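Local coordinates for protein ubiquitin (Sulfolobus solfataricus, PDB 4WWM) that probably acts as a ubiquitin-related modifier of the Urm1 type, attached to other proteins through its C-terminal end and linked to the archaeal proteasome pathway, at residues Arg28-Ile33 against His38-Glu43; Leu54-Gly57 against Leu62-Asn65. All coordinates share one frame; numbering follows the deposited sequence. Where two conformers were deposited one is given.

Interaction 1: residues Arg28-Ile33 against His38-Glu43; sequences RVLVKI and HLILNE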
ATOM      1  N   ARG A  28      -1.154   1.103   8.787  1.00 19.99           N
ATOM      2  CA  ARG A  28      -0.326   2.258   9.109  1.00 19.62           C
ATOM      3  C   ARG A  28       0.607   2.600   7.952  1.00 17.86           C
ATOM      4  O   ARG A  28       0.891   3.775   7.709  1.00 17.99           O
ATOM      5  CB  ARG A  28       0.479   2.003  10.384  1.00 24.16           C
ATOM      6  CG  ARG A  28      -0.386   1.798  11.620  1.00 35.69           C
ATOM      7  CD  ARG A  28      -0.043   2.794  12.714  1.00 49.74           C
ATOM      8  NE  ARG A  28       1.353   2.688  13.131  1.00 50.23           N
ATOM      9  CZ  ARG A  28       2.001   3.610  13.836  1.00 57.96           C
ATOM     10  NH1 ARG A  28       1.387   4.727  14.207  1.00 50.24           N
ATOM     11  NH2 ARG A  28       3.271   3.418  14.165  1.00 63.43           N
ATOM     12  N   VAL A  29       1.084   1.580   7.244  1.00 19.64           N
ATOM     13  CA  VAL A  29       1.864   1.802   6.032  1.00 17.29           C
ATOM     14  C   VAL A  29       1.030   2.634   5.063  1.00 15.60           C
ATOM     15  O   VAL A  29       1.483   3.667   4.569  1.00 15.38           O
ATOM     16  CB  VAL A  29       2.286   0.468   5.360  1.00 15.14           C
ATOM     17  CG1 VAL A  29       2.912   0.702   3.981  1.00 15.07           C
ATOM     18  CG2 VAL A  29       3.256  -0.290   6.246  1.00 18.29           C
ATOM     19  N   LEU A  30      -0.198   2.193   4.817  1.00 17.15           N
ATOM     20  CA  LEU A  30      -1.060   2.852   3.844  1.00 12.32           C
ATOM     21  C   LEU A  30      -1.420   4.267   4.281  1.00 12.93           C
ATOM     22  O   LEU A  30      -1.491   5.171   3.451  1.00 15.56           O
ATOM     23  CB  LEU A  30      -2.331   2.031   3.615  1.00 11.86           C
ATOM     24  CG  LEU A  30      -2.103   0.597   3.126  1.00 11.75           C
ATOM     25  CD1 LEU A  30      -3.423  -0.151   3.010  1.00 16.19           C
ATOM     26  CD2 LEU A  30      -1.358   0.570   1.800  1.00 15.27           C
ATOM     27  N   VAL A  31      -1.641   4.462   5.576  1.00 19.71           N
ATOM     28  CA  VAL A  31      -1.983   5.784   6.090  1.00 15.17           C
ATOM     29  C   VAL A  31      -0.803   6.741   5.930  1.00 19.77           C
ATOM     30  O   VAL A  31      -0.993   7.917   5.621  1.00 16.39           O
ATOM     31  CB  VAL A  31      -2.418   5.725   7.573  1.00 16.72           C
ATOM     32  CG1 VAL A  31      -2.467   7.122   8.194  1.00 19.77           C
ATOM     33  CG2 VAL A  31      -3.780   5.062   7.697  1.00 16.75           C
ATOM     34  N   LYS A  32       0.414   6.242   6.140  1.00 20.26           N
ATOM     35  CA  LYS A  32       1.603   7.076   5.992  1.00 18.70           C
ATOM     36  C   LYS A  32       1.811   7.473   4.533  1.00 21.87           C
ATOM     37  O   LYS A  32       2.202   8.601   4.239  1.00 20.28           O
ATOM     38  CB  LYS A  32       2.847   6.355   6.517  1.00 21.89           C
ATOM     39  CG  LYS A  32       4.140   7.148   6.314  1.00 41.96           C
ATOM     40  CD  LYS A  32       5.323   6.531   7.046  1.00 33.60           C
ATOM     41  CE  LYS A  32       5.210   6.704   8.553  1.00 36.74           C
ATOM     42  NZ  LYS A  32       6.353   6.081   9.279  1.00 38.36           N
ATOM     43  N   ILE A  33       1.553   6.536   3.628  1.00 20.76           N
ATOM     44  CA  ILE A  33       1.657   6.791   2.199  1.00 19.98           C
ATOM     45  C   ILE A  33       0.556   7.749   1.739  1.00 19.96           C
ATOM     46  O   ILE A  33       0.810   8.694   0.986  1.00 20.03           O
ATOM     47  CB  ILE A  33       1.568   5.466   1.396  1.00 26.33           C
ATOM     48  CG1 ILE A  33       2.767   4.564   1.707  1.00 26.60           C
ATOM     49  CG2 ILE A  33       1.485   5.722  -0.103  1.00 31.69           C
ATOM     50  CD1 ILE A  33       4.120   5.146   1.332  1.00 24.24           C
ATOM     51  N   HIS A  38      -5.331  11.037   0.312  1.00 20.39           N
ATOM     52  CA  HIS A  38      -6.564  10.251   0.266  1.00 18.42           C
ATOM     53  C   HIS A  38      -6.820   9.719  -1.140  1.00 16.12           C
ATOM     54  O   HIS A  38      -7.933   9.813  -1.660  1.00 14.26           O
ATOM     55  CB  HIS A  38      -7.759  11.081   0.742  1.00 22.63           C
ATOM     56  CG  HIS A  38      -7.643  11.540   2.160  1.00 36.68           C
ATOM     57  ND1 HIS A  38      -8.107  10.792   3.222  1.00 48.82           N
ATOM     58  CD2 HIS A  38      -7.115  12.665   2.696  1.00 51.50           C
ATOM     59  CE1 HIS A  38      -7.872  11.440   4.348  1.00 59.10           C
ATOM     60  NE2 HIS A  38      -7.271  12.580   4.056  1.00 58.93           N
ATOM     61  N   LEU A  39      -5.780   9.154  -1.745  1.00 21.12           N
ATOM     62  CA  LEU A  39      -5.874   8.601  -3.087  1.00 20.09           C
ATOM     63  C   LEU A  39      -6.275   7.124  -3.072  1.00 19.37           C
ATOM     64  O   LEU A  39      -7.021   6.681  -3.943  1.00 19.97           O
ATOM     65  CB  LEU A  39      -4.541   8.776  -3.823  1.00 18.38           C
ATOM     66  CG  LEU A  39      -4.202  10.209  -4.249  1.00 19.81           C
ATOM     67  CD1 LEU A  39      -2.749  10.307  -4.687  1.00 18.95           C
ATOM     68  CD2 LEU A  39      -5.124  10.675  -5.366  1.00 21.60           C
ATOM     69  N   ILE A  40      -5.789   6.371  -2.087  1.00 18.71           N
ATOM     70  CA  ILE A  40      -6.040   4.931  -2.037  1.00 18.63           C
ATOM     71  C   ILE A  40      -6.906   4.516  -0.846  1.00 20.62           C
ATOM     72  O   ILE A  40      -7.416   3.398  -0.815  1.00 23.67           O
ATOM     73  CB  ILE A  40      -4.716   4.138  -2.004  1.00 16.86           C
ATOM     74  CG1 ILE A  40      -3.885   4.515  -0.775  1.00 16.95           C
ATOM     75  CG2 ILE A  40      -3.929   4.397  -3.283  1.00 18.66           C
ATOM     76  CD1 ILE A  40      -2.622   3.691  -0.618  1.00 17.98           C
ATOM     77  N   LEU A  41      -7.078   5.415   0.120  1.00 21.66           N
ATOM     78  CA  LEU A  41      -7.950   5.154   1.265  1.00 23.85           C
ATOM     79  C   LEU A  41      -9.147   6.100   1.292  1.00 25.68           C
ATOM     80  O   LEU A  41      -9.010   7.304   1.066  1.00 25.69           O
ATOM     81  CB  LEU A  41      -7.176   5.287   2.580  1.00 24.27           C
ATOM     82  CG  LEU A  41      -5.979   4.364   2.813  1.00 23.30           C
ATOM     83  CD1 LEU A  41      -5.426   4.607   4.206  1.00 24.76           C
ATOM     84  CD2 LEU A  41      -6.349   2.900   2.626  1.00 24.00           C
ATOM     85  N   ASN A  42     -10.322   5.543   1.575  1.00 27.69           N
ATOM     86  CA  ASN A  42     -11.500   6.349   1.874  1.00 29.96           C
ATOM     87  C   ASN A  42     -11.278   7.076   3.194  1.00 33.09           C
ATOM     88  O   ASN A  42     -10.272   6.850   3.867  1.00 32.89           O
ATOM     89  CB  ASN A  42     -12.760   5.480   1.950  1.00 36.30           C
ATOM     90  CG  ASN A  42     -13.190   4.942   0.597  1.00 44.25           C
ATOM     91  OD1 ASN A  42     -13.550   5.704  -0.302  1.00 42.08           O
ATOM     92  ND2 ASN A  42     -13.185   3.619   0.456  1.00 58.64           N
ATOM     93  N   GLU A  43     -12.213   7.940   3.574  1.00 35.58           N
ATOM     94  CA  GLU A  43     -12.106   8.667   4.833  0.51 49.66           C
ATOM     95  C   GLU A  43     -12.135   7.700   6.016  1.00 44.98           C
ATOM     96  O   GLU A  43     -11.616   8.003   7.090  1.00 46.52           O
ATOM     97  CB  GLU A  43     -13.232   9.694   4.960  0.51 56.83           C
ATOM     98  CG  GLU A  43     -13.175  10.527   6.233  0.51 61.28           C
ATOM     99  CD  GLU A  43     -11.844  11.236   6.405  0.51 65.22           C
ATOM    100  OE1 GLU A  43     -11.311  11.756   5.402  0.51 59.51           O
ATOM    101  OE2 GLU A  43     -11.327  11.267   7.543  0.51 73.82           O
TER
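The backbone N atoms of Ile40 and Leu41, the two residues that meet the helix, are both held by the carboxylate of Asp34, which lies just beyond Ile33. OD1 of that aspartate takes the N-H of Ile40 together with that of Leu39, and OD2 takes the N-H of Leu41, so three successive amides grip one carboxylate, which ties the start of this loop to the residue that follows the helix. From there the contact is purely apolar. The backbones stay well apart, with Val31 CA and Leu41 CA 7.7 Å from each other, and the side chains bridge the distance. Leu41 sets its CD1 methyl against the flank of the helix, meeting both Leu30 and Val31. Leu41 CD1 lies 3.9 Å from Val31 CG2. It also sits against Leu30, with Leu41 CD1 4.1 Å from Leu30 CB, and touches the backbone carbonyl carbon there. Val31 offers only one branch: CG1 is anti to the backbone N (chi1 167°), which leaves CG2 on the side of Leu41, the two side chains crossing at about a right angle. This is the beta-grasp fold of the ubiquitin family, in which helix 26-33 packs over a mixed sheet and the chain then returns along an irregular path to strand 51-55. Ile40 comes in deeper. Its CG1 sits between the backbone N and the carbonyl carbon (chi1 60°), and from there the extended chain carries Ile40 CD1 to within 4.1 Å of Leu30 CD2, methyl to methyl and again nearly perpendicular. Leu30 and Ile40 both rest on Ile76 of strand 73-78, while Phe14 and Leu10 of helix 10-14 touch Ile40 as well.

Interaction 2: residues Leu54-Gly57 against Leu62-Asn65; sequences LING and LYRN
Tyr63 lays one face of its ring over the side chain of Ile55, and nearly all of the contact follows from that. Ile55 CB lies under the ring 4.0 Å from its centroid, 24° off the normal and displaced toward the rim, a CH-pi contact in which Ile55 CB comes to 3.7 Å from Tyr63 CE1. The rest of the isoleucine spreads along the ring in both directions: Ile55 CG2 runs to the phenol end, 3.9 Å from Tyr63 CZ, whereas Ile55 CD1 runs back to the stem, 4.1 Å from Tyr63 CD1. With Tyr63 CG anti to the carbonyl carbon (chi1 -76°), the ring is carried out of its loop and across to the strand end. Ile55 also touches Trp60 and Leu68, so its side chain is shared between the tyrosine ring and these two neighbours. The hydroxyl adds a polar finish. Tyr63 OH stands 2.8 Å from Ile55 O in a weak hydrogen bond, and a water lies in the ring plane 2.6 Å from Tyr63 OH. The same water is a weak acceptor for Asn56 ND2, at 3.3 Å, but the amide of Asn56 is held mainly by Asp72 OD1 and the backbone N of Ile73. A phenylalanine in place of Tyr63 would probably leave the Ile55 carbonyl and the water without their phenol partner. Beyond Ile55 the chain reverses tightly: Asn56 and Gly57 both have positive phi, with values that fit a type I' turn, the two-residue connection of a beta hairpin, here joining strand 51-55 to strand 58-59 at the edge of the beta-grasp sheet.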
ATOM      1  N   LEU A  54      -0.268  -6.425  -2.931  1.00 21.10           N
ATOM      2  CA  LEU A  54       0.523  -7.638  -2.821  1.00 19.30           C
ATOM      3  C   LEU A  54       1.585  -7.445  -1.752  1.00 24.82           C
ATOM      4  O   LEU A  54       2.226  -6.397  -1.685  1.00 22.29           O
ATOM      5  CB  LEU A  54       1.177  -7.993  -4.157  1.00 20.66           C
ATOM      6  CG  LEU A  54       0.237  -8.238  -5.339  1.00 21.03           C
ATOM      7  CD1 LEU A  54       1.037  -8.596  -6.582  1.00 23.03           C
ATOM      8  CD2 LEU A  54      -0.777  -9.325  -5.019  1.00 25.60           C
ATOM      9  N   ILE A  55       1.745  -8.454  -0.905  1.00 18.69           N
ATOM     10  CA  ILE A  55       2.853  -8.504   0.033  1.00 18.78           C
ATOM     11  C   ILE A  55       3.733  -9.676  -0.376  1.00 19.73           C
ATOM     12  O   ILE A  55       3.313 -10.829  -0.297  1.00 22.07           O
ATOM     13  CB  ILE A  55       2.374  -8.668   1.485  1.00 19.36           C
ATOM     14  CG1 ILE A  55       1.458  -7.500   1.868  1.00 20.83           C
ATOM     15  CG2 ILE A  55       3.567  -8.740   2.430  1.00 20.12           C
ATOM     16  CD1 ILE A  55       0.774  -7.646   3.217  1.00 23.95           C
ATOM     17  N   ASN A  56       4.943  -9.368  -0.832  1.00 20.75           N
ATOM     18  CA  ASN A  56       5.851 -10.375  -1.371  1.00 22.62           C
ATOM     19  C   ASN A  56       5.172 -11.224  -2.442  1.00 22.95           C
ATOM     20  O   ASN A  56       5.350 -12.439  -2.492  1.00 24.92           O
ATOM     21  CB  ASN A  56       6.387 -11.265  -0.249  1.00 24.56           C
ATOM     22  CG  ASN A  56       7.167 -10.482   0.792  1.00 24.75           C
ATOM     23  OD1 ASN A  56       7.847  -9.509   0.471  1.00 24.38           O
ATOM     24  ND2 ASN A  56       7.067 -10.901   2.048  1.00 25.63           N
ATOM     25  N   GLY A  57       4.376 -10.570  -3.284  1.00 25.34           N
ATOM     26  CA  GLY A  57       3.783 -11.215  -4.442  1.00 26.69           C
ATOM     27  C   GLY A  57       2.441 -11.880  -4.194  1.00 23.77           C
ATOM     28  O   GLY A  57       1.833 -12.407  -5.129  1.00 24.19           O
ATOM     29  N   LEU A  62      -4.442 -12.586   2.615  1.00 28.85           N
ATOM     30  CA  LEU A  62      -3.944 -13.874   3.091  1.00 29.26           C
ATOM     31  C   LEU A  62      -3.157 -13.731   4.392  1.00 28.33           C
ATOM     32  O   LEU A  62      -3.024 -14.688   5.153  1.00 34.65           O
ATOM     33  CB  LEU A  62      -3.053 -14.531   2.035  1.00 29.34           C
ATOM     34  CG  LEU A  62      -3.731 -15.072   0.776  1.00 31.02           C
ATOM     35  CD1 LEU A  62      -2.681 -15.338  -0.290  1.00 29.89           C
ATOM     36  CD2 LEU A  62      -4.516 -16.341   1.081  1.00 36.64           C
ATOM     37  N   TYR A  63      -2.642 -12.532   4.644  1.00 28.75           N
ATOM     38  CA  TYR A  63      -1.704 -12.321   5.741  1.00 29.06           C
ATOM     39  C   TYR A  63      -2.388 -12.023   7.073  1.00 33.14           C
ATOM     40  O   TYR A  63      -1.751 -12.091   8.125  1.00 35.03           O
ATOM     41  CB  TYR A  63      -0.742 -11.193   5.378  1.00 29.22           C
ATOM     42  CG  TYR A  63       0.321 -11.618   4.391  1.00 28.15           C
ATOM     43  CD1 TYR A  63       0.057 -11.668   3.027  1.00 26.93           C
ATOM     44  CD2 TYR A  63       1.589 -11.979   4.824  1.00 31.70           C
ATOM     45  CE1 TYR A  63       1.032 -12.064   2.125  1.00 25.78           C
ATOM     46  CE2 TYR A  63       2.566 -12.373   3.931  1.00 31.93           C
ATOM     47  CZ  TYR A  63       2.283 -12.412   2.585  1.00 28.70           C
ATOM     48  OH  TYR A  63       3.263 -12.805   1.704  1.00 31.00           O
ATOM     49  N   ARG A  64      -3.676 -11.695   7.026  1.00 29.89           N
ATOM     50  CA  ARG A  64      -4.478 -11.535   8.237  1.00 32.14           C
ATOM     51  C   ARG A  64      -3.916 -10.478   9.182  1.00 29.75           C
ATOM     52  O   ARG A  64      -3.942 -10.657  10.400  1.00 31.07           O
ATOM     53  CB  ARG A  64      -4.581 -12.868   8.982  1.00 37.62           C
ATOM     54  CG  ARG A  64      -4.908 -14.062   8.097  1.00 45.64           C
ATOM     55  CD  ARG A  64      -5.054 -15.327   8.920  1.00 47.80           C
ATOM     56  NE  ARG A  64      -6.154 -15.225   9.874  1.00 55.00           N
ATOM     57  CZ  ARG A  64      -6.332 -16.039  10.909  1.00 61.22           C
ATOM     58  NH1 ARG A  64      -5.475 -17.026  11.140  1.00 62.60           N
ATOM     59  NH2 ARG A  64      -7.366 -15.862  11.720  1.00 62.73           N
ATOM     60  N   ASN A  65      -3.402  -9.389   8.620  1.00 27.74           N
ATOM     61  CA  ASN A  65      -2.856  -8.292   9.414  1.00 25.72           C
ATOM     62  C   ASN A  65      -1.787  -8.757  10.402  1.00 23.46           C
ATOM     63  O   ASN A  65      -1.739  -8.303  11.545  1.00 22.38           O
ATOM     64  CB  ASN A  65      -3.976  -7.573  10.173  1.00 26.19           C
ATOM     65  CG  ASN A  65      -3.511  -6.266  10.794  1.00 26.80           C
ATOM     66  OD1 ASN A  65      -2.603  -5.610  10.279  1.00 24.12           O
ATOM     67  ND2 ASN A  65      -4.111  -5.894  11.919  1.00 27.87           N
TER
HETATM   68  O   HOH W   1       5.520 -13.796   2.633  1.00 46.23           O

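How the interactions relate
Interaction 1 closes before interaction 2 opens along the chain, and the two sit on opposite sides of the molecule's centre, their own centres about 17 Å apart. Their nearest atoms are still about 7 Å from each other, so neither touches the other directly. Strand 73-78 is common to both: interaction 1 rests on it through Ile76, whereas residues 54-57 pair with it through backbone hydrogen bonds to Ile73 and Glu75. Strand 51-55 is shared in a similar way, with Ile51 and Ile53 facing interaction 1 and Ile55 entering interaction 2. The first contact is buried, between the helix and the loop that follows it; the second is partly buried, at the hairpin.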